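Local atomic coordinates of heme oxygenase (Leptospira interrogans, PDB entry 5KZL), a protein that probably cleaves heme oxidatively to biliverdin, iron and carbon monoxide in the pathogenic spirochaete Leptospira interrogans. Residues G135-G140 and Y162-I167; A50-Y55 and Y80-L85; M8-I13 and S189-I194. The protein carries 1 engineered substitution. All coordinates share one frame; numbering follows the deposited sequence.

Overall arrangement
Contacts 1 and 2 lie in the core, contact 2 with Lys82 at its partly exposed edge; their centres are 13 Å apart and they touch. Contact 3 lies at a partly buried margin, about 24 and 27 Å away between centres. Contact 1 packs the distal-side helix 125-151 against the loop before helix 170-183, while contact 2 joins helices 41-64 and 82-93. Asp136 and Glu163 of the first couple with Tyr55 and Arg81 of the second, so apolar and aromatic packing meets a buried polar network near the heme. Contact 3 joins helix 10-17 to helix 188-210, across the chain's centre from contact 2, and adds a lysine bond and a water bridge to its apolar packing.

Contact 1. Residues G135-G140 and Y162-I167; sequences GDLSGG and YEFPMI. With HEM (protoporphyrin IX containing Fe), chain B.
Phe164 presses its ring against helix segment 135-140, and the CD1 methyl of Leu137 lies over one face of that ring. Leu137 CG is anti to the backbone N (chi1 -162°), which swings CD1 to 3.9 Å from the centroid of the Phe164 ring, 19° off its normal, a CH-pi contact. Leu137 CD1 also meets Ile167 CD1 at 4.0 Å. Asp136 CB approaches at the ring's edge, in plane, 3.8 Å from Phe164 CZ. Gly140 CA comes within 4.4 Å of Tyr162 CA, since no beta carbon is there to strike Tyr162 O; Gly140 O lies 3.4 Å from Tyr162 CB. No hydrogen bond joins the segments. The packing loosens beyond Phe164, where a type I turn carries Pro165 and Met166 to the surface before Ile167 returns inward. The helix's other flank faces the heme: side-chain-free Gly135 brings its CA to 3.2 Å from HEM C4A. Gly135 O accepts a 2.7 Å bond from water 1, which ligates HEM FE at 2.3 Å. This is the glycine-rich distal helix of heme oxygenases. Leu137 and Ile167 also rest on Phe173 of helix 170-183, and Phe164 makes a cation-pi contact with Arg81, just ahead of helix 82-93.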
loop_
_atom_site.group_PDB
_atom_site.type_symbol
_atom_site.label_atom_id
_atom_site.label_comp_id
_atom_site.label_asym_id
_atom_site.label_seq_id
_atom_site.Cartn_x
_atom_site.Cartn_y
_atom_site.Cartn_z
ATOM N N GLY A 135 1.909 -1.093 -6.224
ATOM C CA GLY A 135 1.314 -2.424 -6.078
ATOM C C GLY A 135 -0.200 -2.366 -6.176
ATOM O O GLY A 135 -0.811 -3.165 -6.894
ATOM N N ASP A 136 -0.812 -1.377 -5.489
ATOM C CA ASP A 136 -2.277 -1.174 -5.483
ATOM C C ASP A 136 -2.783 -0.859 -6.893
ATOM O O ASP A 136 -3.762 -1.442 -7.355
ATOM C CB ASP A 136 -2.684 -0.014 -4.576
ATOM C CG ASP A 136 -2.374 -0.161 -3.103
ATOM O OD1 ASP A 136 -2.266 -1.311 -2.626
ATOM O OD2 ASP A 136 -2.272 0.875 -2.425
ATOM N N LEU A 137 -2.109 0.056 -7.574
ATOM C CA LEU A 137 -2.504 0.389 -8.936
ATOM C C LEU A 137 -2.330 -0.818 -9.882
ATOM O O LEU A 137 -3.201 -1.055 -10.722
ATOM C CB LEU A 137 -1.700 1.588 -9.440
ATOM C CG LEU A 137 -2.297 2.307 -10.651
ATOM C CD1 LEU A 137 -3.707 2.800 -10.376
ATOM C CD2 LEU A 137 -1.431 3.454 -11.049
ATOM N N SER A 138 -1.238 -1.602 -9.712
ATOM C CA SER A 138 -0.966 -2.763 -10.563
ATOM C C SER A 138 -1.924 -3.936 -10.348
ATOM O O SER A 138 -2.321 -4.573 -11.318
ATOM C CB SER A 138 0.487 -3.209 -10.433
ATOM O OG SER A 138 1.347 -2.103 -10.654
ATOM N N GLY A 139 -2.300 -4.188 -9.097
ATOM C CA GLY A 139 -3.140 -5.322 -8.727
ATOM C C GLY A 139 -4.622 -5.100 -8.490
ATOM O O GLY A 139 -5.363 -6.075 -8.361
ATOM N N GLY A 140 -5.051 -3.847 -8.395
ATOM C CA GLY A 140 -6.435 -3.481 -8.084
ATOM C C GLY A 140 -7.532 -4.147 -8.885
ATOM O O GLY A 140 -8.476 -4.700 -8.308
ATOM N N TYR A 162 -9.662 -1.001 -4.006
ATOM C CA TYR A 162 -9.021 -1.381 -5.270
ATOM C C TYR A 162 -9.311 -0.450 -6.433
ATOM O O TYR A 162 -8.796 -0.687 -7.531
ATOM C CB TYR A 162 -9.444 -2.801 -5.651
ATOM C CG TYR A 162 -9.233 -3.789 -4.533
ATOM C CD1 TYR A 162 -7.954 -4.197 -4.172
ATOM C CD2 TYR A 162 -10.310 -4.310 -3.825
ATOM C CE1 TYR A 162 -7.748 -5.075 -3.110
ATOM C CE2 TYR A 162 -10.117 -5.193 -2.763
ATOM C CZ TYR A 162 -8.835 -5.589 -2.425
ATOM O OH TYR A 162 -8.632 -6.450 -1.380
ATOM N N GLU A 163 -10.132 0.592 -6.213
ATOM C CA GLU A 163 -10.546 1.507 -7.277
ATOM C C GLU A 163 -9.980 2.917 -7.130
ATOM O O GLU A 163 -9.907 3.472 -6.016
ATOM C CB GLU A 163 -12.081 1.530 -7.385
ATOM C CG GLU A 163 -12.709 0.165 -7.598
ATOM C CD GLU A 163 -14.166 0.261 -8.007
ATOM O OE1 GLU A 163 -14.863 1.162 -7.492
ATOM O OE2 GLU A 163 -14.609 -0.557 -8.846
ATOM N N PHE A 164 -9.578 3.489 -8.276
ATOM C CA PHE A 164 -8.964 4.813 -8.378
ATOM C C PHE A 164 -9.842 5.719 -9.246
ATOM O O PHE A 164 -9.540 5.879 -10.424
ATOM C CB PHE A 164 -7.517 4.686 -8.941
ATOM C CG PHE A 164 -6.641 3.862 -8.026
ATOM C CD1 PHE A 164 -6.616 2.473 -8.121
ATOM C CD2 PHE A 164 -5.893 4.470 -7.020
ATOM C CE1 PHE A 164 -5.832 1.707 -7.248
ATOM C CE2 PHE A 164 -5.129 3.699 -6.136
ATOM C CZ PHE A 164 -5.091 2.328 -6.268
ATOM N N PRO A 165 -10.955 6.280 -8.704
ATOM C CA PRO A 165 -11.844 7.105 -9.545
ATOM C C PRO A 165 -11.171 8.357 -10.111
ATOM O O PRO A 165 -11.604 8.852 -11.137
ATOM C CB PRO A 165 -13.025 7.427 -8.619
ATOM C CG PRO A 165 -12.466 7.294 -7.234
ATOM C CD PRO A 165 -11.477 6.167 -7.322
ATOM N N MET A 166 -10.067 8.818 -9.490
ATOM C CA MET A 166 -9.326 9.992 -9.953
ATOM C C MET A 166 -8.404 9.674 -11.147
ATOM O O MET A 166 -7.802 10.588 -11.715
ATOM C CB MET A 166 -8.494 10.588 -8.788
ATOM C CG MET A 166 -9.335 11.122 -7.651
ATOM S SD MET A 166 -8.325 11.871 -6.344
ATOM C CE MET A 166 -9.583 12.641 -5.332
ATOM N N ILE A 167 -8.247 8.382 -11.487
ATOM C CA ILE A 167 -7.358 7.907 -12.557
ATOM C C ILE A 167 -8.222 7.200 -13.615
ATOM O O ILE A 167 -8.716 6.100 -13.368
ATOM C CB ILE A 167 -6.224 6.974 -11.983
ATOM C CG1 ILE A 167 -5.330 7.689 -10.910
ATOM C CG2 ILE A 167 -5.362 6.389 -13.106
ATOM C CD1 ILE A 167 -4.378 6.704 -10.046
HETATM C CHA HEM B . 2.992 -5.655 -9.103
HETATM C CHB HEM B . 3.423 -4.869 -4.446
HETATM C CHC HEM B . 0.758 -8.756 -3.648
HETATM C CHD HEM B . -0.346 -8.923 -8.186
HETATM C C1A HEM B . 3.322 -5.113 -7.909
HETATM C C2A HEM B . 4.222 -4.007 -7.762
HETATM C C3A HEM B . 4.358 -3.812 -6.453
HETATM C C4A HEM B . 3.554 -4.742 -5.795
HETATM C CMA HEM B . 5.159 -2.766 -5.782
HETATM C CAA HEM B . 4.887 -3.207 -8.855
HETATM C CBA HEM B . 6.124 -3.914 -9.454
HETATM C CGA HEM B . 6.813 -3.015 -10.393
HETATM O O1A HEM B . 7.935 -2.668 -10.188
HETATM O O2A HEM B . 6.199 -2.633 -11.376
HETATM C C1B HEM B . 2.745 -5.885 -3.795
HETATM C C2B HEM B . 2.765 -6.077 -2.353
HETATM C C3B HEM B . 2.012 -7.177 -2.155
HETATM C C4B HEM B . 1.553 -7.644 -3.472
HETATM C CMB HEM B . 3.421 -5.237 -1.311
HETATM C CAB HEM B . 1.676 -7.849 -0.964
HETATM C CBB HEM B . 2.348 -7.524 0.019
HETATM C C1C HEM B . 0.078 -9.088 -4.765
HETATM C C2C HEM B . -1.054 -9.946 -4.845
HETATM C C3C HEM B . -1.363 -9.974 -6.153
HETATM C C4C HEM B . -0.448 -9.112 -6.855
HETATM C CMC HEM B . -1.752 -10.660 -3.688
HETATM C CAC HEM B . -2.450 -10.746 -6.711
HETATM C CBC HEM B . -2.938 -10.447 -7.845
HETATM C C1D HEM B . 0.564 -8.107 -8.824
HETATM C C2D HEM B . 0.658 -8.002 -10.303
HETATM C C3D HEM B . 1.553 -7.078 -10.543
HETATM C C4D HEM B . 2.034 -6.626 -9.229
HETATM C CMD HEM B . -0.161 -8.741 -11.302
HETATM C CAD HEM B . 2.019 -6.644 -11.906
HETATM C CBD HEM B . 1.058 -5.772 -12.624
HETATM C CGD HEM B . 1.549 -5.333 -13.965
HETATM O O1D HEM B . 2.681 -5.411 -14.257
HETATM O O2D HEM B . 0.745 -4.878 -14.721
HETATM N NA HEM B . 2.990 -5.521 -6.679
HETATM N NB HEM B . 2.066 -6.851 -4.310
HETATM N NC HEM B . 0.385 -8.648 -5.964
HETATM N ND HEM B . 1.399 -7.260 -8.260
HETATM FE FE HEM B . 1.722 -7.083 -6.352
HETATM O O HOH W 1 -0.099 -5.722 -6.203
#

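Contact 2. Residues A50-Y55 and Y80-L85; sequences AFYYVY and YRKNAL
Arg81 and Leu85 both meet the ring of Tyr55 from the same side. Arg81 CB sits over the face, 3.9 Å from the Tyr55 ring centroid, a CH-pi contact; Arg81 CG lies 3.5 Å from Tyr55 CE1. Leu85 CD1 comes in obliquely, 3.6 Å from Tyr55 CD2, and touches Phe51 CB at 3.8 Å. One turn back, Tyr52 CG is anti to the backbone N (chi1 172°), so the ring runs alongside Lys82, with Tyr52 CE1 3.6 Å from Lys82 CG. Bends at chi2 and chi3 carry the Arg81 guanidinium away from helix 41-64, at 83° to the Tyr55 ring. Its NH2 donates to the carbonyls of Phe161 and Glu163, its NE to Leu79 O and, weakly, Tyr80 O. Glu59 accepts from the backbone N of Arg81 and Lys82. In the all-helical heme oxygenase fold this joins helix 41-64 to the start of helix 82-93, with the Phe51 side chain about 6 Å from the heme. Apolar carbons hold the helices together, while the Tyr55 hydroxyl, bonded to Asp136 OD2 and Arg132 NE, and the Arg81 guanidinium reach into a buried network. There the Asp136 OD1 - Arg132 NH2 salt bridge and the Tyr55 bond would favour the carboxylate form of Asp136.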
loop_
_atom_site.group_PDB
_atom_site.type_symbol
_atom_site.label_atom_id
_atom_site.label_comp_id
_atom_site.label_asym_id
_atom_site.label_seq_id
_atom_site.Cartn_x
_atom_site.Cartn_y
_atom_site.Cartn_z
ATOM N N ALA A 50 -5.885 -2.998 9.448
ATOM C CA ALA A 50 -4.433 -2.820 9.452
ATOM C C ALA A 50 -4.030 -1.839 8.340
ATOM O O ALA A 50 -3.248 -0.935 8.606
ATOM C CB ALA A 50 -3.726 -4.158 9.265
ATOM N N PHE A 51 -4.613 -1.979 7.121
ATOM C CA PHE A 51 -4.340 -1.066 6.007
ATOM C C PHE A 51 -4.853 0.335 6.311
ATOM O O PHE A 51 -4.174 1.304 5.983
ATOM C CB PHE A 51 -4.927 -1.595 4.693
ATOM C CG PHE A 51 -4.089 -2.646 3.993
ATOM C CD1 PHE A 51 -2.702 -2.675 4.142
ATOM C CD2 PHE A 51 -4.676 -3.559 3.120
ATOM C CE1 PHE A 51 -1.930 -3.630 3.472
ATOM C CE2 PHE A 51 -3.897 -4.474 2.416
ATOM C CZ PHE A 51 -2.535 -4.530 2.622
ATOM N N TYR A 52 -6.019 0.452 6.964
ATOM C CA TYR A 52 -6.494 1.784 7.333
ATOM C C TYR A 52 -5.417 2.567 8.113
ATOM O O TYR A 52 -5.110 3.708 7.748
ATOM C CB TYR A 52 -7.802 1.749 8.130
ATOM C CG TYR A 52 -8.126 3.138 8.649
ATOM C CD1 TYR A 52 -8.680 4.102 7.811
ATOM C CD2 TYR A 52 -7.731 3.536 9.928
ATOM C CE1 TYR A 52 -8.909 5.408 8.259
ATOM C CE2 TYR A 52 -7.965 4.831 10.389
ATOM C CZ TYR A 52 -8.546 5.768 9.547
ATOM O OH TYR A 52 -8.758 7.051 9.986
ATOM N N TYR A 53 -4.870 1.972 9.183
ATOM C CA TYR A 53 -3.871 2.660 10.009
ATOM C C TYR A 53 -2.591 2.976 9.222
ATOM O O TYR A 53 -2.005 4.054 9.358
ATOM C CB TYR A 53 -3.612 1.868 11.304
ATOM C CG TYR A 53 -4.813 1.876 12.216
ATOM C CD1 TYR A 53 -5.304 3.069 12.743
ATOM C CD2 TYR A 53 -5.492 0.695 12.523
ATOM C CE1 TYR A 53 -6.433 3.091 13.557
ATOM C CE2 TYR A 53 -6.639 0.708 13.320
ATOM C CZ TYR A 53 -7.083 1.908 13.863
ATOM O OH TYR A 53 -8.184 1.971 14.689
ATOM N N VAL A 54 -2.187 2.045 8.363
ATOM C CA VAL A 54 -0.968 2.204 7.557
ATOM C C VAL A 54 -1.115 3.374 6.589
ATOM O O VAL A 54 -0.270 4.275 6.581
ATOM C CB VAL A 54 -0.641 0.868 6.835
ATOM C CG1 VAL A 54 0.404 1.065 5.734
ATOM C CG2 VAL A 54 -0.204 -0.201 7.841
ATOM N N TYR A 55 -2.178 3.359 5.773
ATOM C CA TYR A 55 -2.405 4.432 4.800
ATOM C C TYR A 55 -2.710 5.767 5.459
ATOM O O TYR A 55 -2.280 6.774 4.931
ATOM C CB TYR A 55 -3.486 4.032 3.792
ATOM C CG TYR A 55 -3.013 3.002 2.789
ATOM C CD1 TYR A 55 -2.412 3.389 1.597
ATOM C CD2 TYR A 55 -3.183 1.641 3.024
ATOM C CE1 TYR A 55 -1.997 2.446 0.654
ATOM C CE2 TYR A 55 -2.790 0.687 2.078
ATOM C CZ TYR A 55 -2.192 1.100 0.900
ATOM O OH TYR A 55 -1.794 0.179 -0.025
ATOM N N TYR A 80 -4.190 8.080 -2.911
ATOM C CA TYR A 80 -4.583 7.965 -1.491
ATOM C C TYR A 80 -5.716 6.971 -1.282
ATOM O O TYR A 80 -6.677 6.932 -2.073
ATOM C CB TYR A 80 -4.878 9.322 -0.849
ATOM C CG TYR A 80 -3.704 10.275 -0.725
ATOM C CD1 TYR A 80 -2.408 9.878 -1.065
ATOM C CD2 TYR A 80 -3.887 11.570 -0.248
ATOM C CE1 TYR A 80 -1.329 10.759 -0.949
ATOM C CE2 TYR A 80 -2.817 12.458 -0.127
ATOM C CZ TYR A 80 -1.547 12.057 -0.505
ATOM O OH TYR A 80 -0.511 12.932 -0.348
ATOM N N ARG A 81 -5.560 6.137 -0.234
ATOM C CA ARG A 81 -6.437 5.004 0.080
ATOM C C ARG A 81 -7.218 5.115 1.370
ATOM O O ARG A 81 -8.168 4.344 1.540
ATOM C CB ARG A 81 -5.613 3.682 0.093
ATOM C CG ARG A 81 -4.816 3.334 -1.190
ATOM C CD ARG A 81 -5.691 2.953 -2.374
ATOM N NE ARG A 81 -6.282 4.123 -3.037
ATOM C CZ ARG A 81 -7.409 4.097 -3.746
ATOM N NH1 ARG A 81 -7.869 5.204 -4.319
ATOM N NH2 ARG A 81 -8.065 2.959 -3.917
ATOM N N LYS A 82 -6.826 6.028 2.299
ATOM C CA LYS A 82 -7.473 6.141 3.617
ATOM C C LYS A 82 -9.009 6.206 3.533
ATOM O O LYS A 82 -9.686 5.445 4.233
ATOM C CB LYS A 82 -6.910 7.342 4.409
ATOM C CG LYS A 82 -7.562 7.638 5.756
ATOM C CD LYS A 82 -7.144 9.013 6.232
ATOM C CE LYS A 82 -8.279 9.735 6.902
ATOM N NZ LYS A 82 -7.904 11.128 7.254
ATOM N N ASN A 83 -9.544 7.070 2.650
ATOM C CA ASN A 83 -11.003 7.218 2.511
ATOM C C ASN A 83 -11.676 6.010 1.867
ATOM O O ASN A 83 -12.778 5.645 2.270
ATOM C CB ASN A 83 -11.360 8.511 1.791
ATOM C CG ASN A 83 -11.048 9.749 2.608
ATOM O OD1 ASN A 83 -11.112 9.767 3.842
ATOM N ND2 ASN A 83 -10.747 10.830 1.931
ATOM N N ALA A 84 -11.002 5.365 0.909
ATOM C CA ALA A 84 -11.504 4.143 0.257
ATOM C C ALA A 84 -11.606 3.040 1.319
ATOM O O ALA A 84 -12.632 2.357 1.388
ATOM C CB ALA A 84 -10.564 3.712 -0.859
ATOM N N LEU A 85 -10.569 2.919 2.186
ATOM C CA LEU A 85 -10.527 1.952 3.289
ATOM C C LEU A 85 -11.656 2.167 4.294
ATOM O O LEU A 85 -12.341 1.200 4.646
ATOM C CB LEU A 85 -9.142 1.932 3.960
ATOM C CG LEU A 85 -8.102 1.206 3.090
ATOM C CD1 LEU A 85 -6.709 1.580 3.454
ATOM C CD2 LEU A 85 -8.289 -0.315 3.143
#

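Contact 3. Residues M8-I13 and S189-I194; sequences MSLATI and SEKQSI
Lys191 reaches across from helix 188-210 as a nearly straight rod. Its CG is anti to the carbonyl carbon (chi1 -68°) and every later torsion is extended, so the methylenes cross the N-terminal helix. Lys191 NZ donates to Met8 O at 2.8 Å, from a position 40° out of the carbonyl plane, and to water 2 at 3.1 Å. That water also accepts from Leu10 N at 2.9 Å, bridging the lysine to the first turn. Leu10 CG lies anti to the backbone N (chi1 174°), which sets CD1 obliquely against the lysine shaft, 3.9 Å from Lys191 CB, and CD2 beside Ile194 CD1. The turn is started by Ser9, an N-cap whose OG accepts from Thr12 N at 3.1 Å; Asp182 OD1 binds both Ser9 OG and Ala11 N. In the all-helical heme oxygenase fold, this pairing brings the start of the modelled chain against its last helix. Ile13 meets the lysine at about a right angle, CD1 lying 3.9 Å from Lys191 CD. Gln192 folds back at chi2, bringing its NE2 to 4.1 Å from Ile13 CG2. Lys191 NZ also forms a salt bridge with Asp188, at the beginning of its own helix.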
loop_
_atom_site.group_PDB
_atom_site.type_symbol
_atom_site.label_atom_id
_atom_site.label_comp_id
_atom_site.label_asym_id
_atom_site.label_seq_id
_atom_site.Cartn_x
_atom_site.Cartn_y
_atom_site.Cartn_z
ATOM N N MET A 8 21.631 2.886 -12.282
ATOM C CA MET A 8 20.651 2.955 -13.363
ATOM C C MET A 8 19.248 3.361 -12.855
ATOM O O MET A 8 19.146 3.978 -11.793
ATOM C CB MET A 8 20.630 1.678 -14.225
ATOM C CG MET A 8 20.901 0.426 -13.474
ATOM S SD MET A 8 19.532 -0.705 -13.658
ATOM C CE MET A 8 20.016 -1.987 -12.450
ATOM N N SER A 9 18.190 3.065 -13.636
ATOM C CA SER A 9 16.813 3.493 -13.391
ATOM C C SER A 9 16.274 3.059 -12.029
ATOM O O SER A 9 16.264 1.861 -11.732
ATOM C CB SER A 9 15.910 3.044 -14.545
ATOM O OG SER A 9 14.558 2.819 -14.177
ATOM N N LEU A 10 15.815 4.037 -11.203
ATOM C CA LEU A 10 15.254 3.715 -9.891
ATOM C C LEU A 10 14.048 2.755 -10.032
ATOM O O LEU A 10 13.936 1.814 -9.239
ATOM C CB LEU A 10 14.851 4.989 -9.102
ATOM C CG LEU A 10 14.114 4.769 -7.743
ATOM C CD1 LEU A 10 14.966 3.947 -6.765
ATOM C CD2 LEU A 10 13.693 6.092 -7.129
ATOM N N ALA A 11 13.170 2.980 -11.045
ATOM C CA ALA A 11 12.000 2.103 -11.230
ATOM C C ALA A 11 12.465 0.665 -11.500
ATOM O O ALA A 11 11.915 -0.275 -10.929
ATOM C CB ALA A 11 11.127 2.607 -12.369
ATOM N N THR A 12 13.547 0.513 -12.288
ATOM C CA THR A 12 14.137 -0.796 -12.618
ATOM C C THR A 12 14.815 -1.414 -11.362
ATOM O O THR A 12 14.646 -2.603 -11.097
ATOM C CB THR A 12 15.091 -0.619 -13.816
ATOM O OG1 THR A 12 14.304 -0.262 -14.959
ATOM C CG2 THR A 12 15.905 -1.869 -14.134
ATOM N N ILE A 13 15.578 -0.602 -10.611
ATOM C CA ILE A 13 16.276 -1.022 -9.377
ATOM C C ILE A 13 15.279 -1.621 -8.379
ATOM O O ILE A 13 15.527 -2.681 -7.797
ATOM C CB ILE A 13 17.099 0.159 -8.769
ATOM C CG1 ILE A 13 18.394 0.379 -9.575
ATOM C CG2 ILE A 13 17.426 -0.079 -7.274
ATOM C CD1 ILE A 13 19.009 1.744 -9.414
ATOM N N SER A 189 23.670 5.791 -5.029
ATOM C CA SER A 189 23.791 5.395 -3.620
ATOM C C SER A 189 22.474 5.613 -2.875
ATOM O O SER A 189 22.020 4.754 -2.112
ATOM C CB SER A 189 24.913 6.154 -2.932
ATOM O OG SER A 189 24.940 5.769 -1.569
ATOM N N GLU A 190 21.860 6.762 -3.110
ATOM C CA GLU A 190 20.546 7.098 -2.554
ATOM C C GLU A 190 19.458 6.154 -3.065
ATOM O O GLU A 190 18.556 5.802 -2.301
ATOM C CB GLU A 190 20.195 8.539 -2.879
ATOM C CG GLU A 190 21.088 9.516 -2.149
ATOM C CD GLU A 190 20.888 10.983 -2.472
ATOM O OE1 GLU A 190 20.824 11.774 -1.507
ATOM O OE2 GLU A 190 20.867 11.355 -3.668
ATOM N N LYS A 191 19.547 5.723 -4.334
ATOM C CA LYS A 191 18.588 4.745 -4.878
ATOM C C LYS A 191 18.721 3.416 -4.137
ATOM O O LYS A 191 17.713 2.755 -3.883
ATOM C CB LYS A 191 18.791 4.540 -6.383
ATOM C CG LYS A 191 18.436 5.752 -7.210
ATOM C CD LYS A 191 18.904 5.535 -8.643
ATOM C CE LYS A 191 18.863 6.817 -9.425
ATOM N NZ LYS A 191 19.400 6.594 -10.801
ATOM N N GLN A 192 19.969 3.036 -3.753
ATOM C CA GLN A 192 20.220 1.828 -2.960
ATOM C C GLN A 192 19.529 1.890 -1.600
ATOM O O GLN A 192 18.986 0.866 -1.154
ATOM C CB GLN A 192 21.713 1.544 -2.805
ATOM C CG GLN A 192 22.347 0.927 -4.041
ATOM C CD GLN A 192 21.704 -0.396 -4.419
ATOM O OE1 GLN A 192 21.626 -1.358 -3.640
ATOM N NE2 GLN A 192 21.171 -0.445 -5.597
ATOM N N SER A 193 19.542 3.078 -0.949
ATOM C CA SER A 193 18.862 3.294 0.340
ATOM C C SER A 193 17.345 3.168 0.130
ATOM O O SER A 193 16.645 2.592 0.982
ATOM C CB SER A 193 19.207 4.667 0.914
ATOM O OG SER A 193 20.586 4.776 1.237
ATOM N N ILE A 194 16.832 3.663 -1.024
ATOM C CA ILE A 194 15.391 3.548 -1.353
ATOM C C ILE A 194 15.042 2.060 -1.554
ATOM O O ILE A 194 14.023 1.599 -1.033
ATOM C CB ILE A 194 14.935 4.472 -2.530
ATOM C CG1 ILE A 194 15.128 5.981 -2.155
ATOM C CG2 ILE A 194 13.442 4.214 -2.893
ATOM C CD1 ILE A 194 15.151 6.937 -3.327
HETATM O O HOH W 2 16.491 6.814 -11.759
#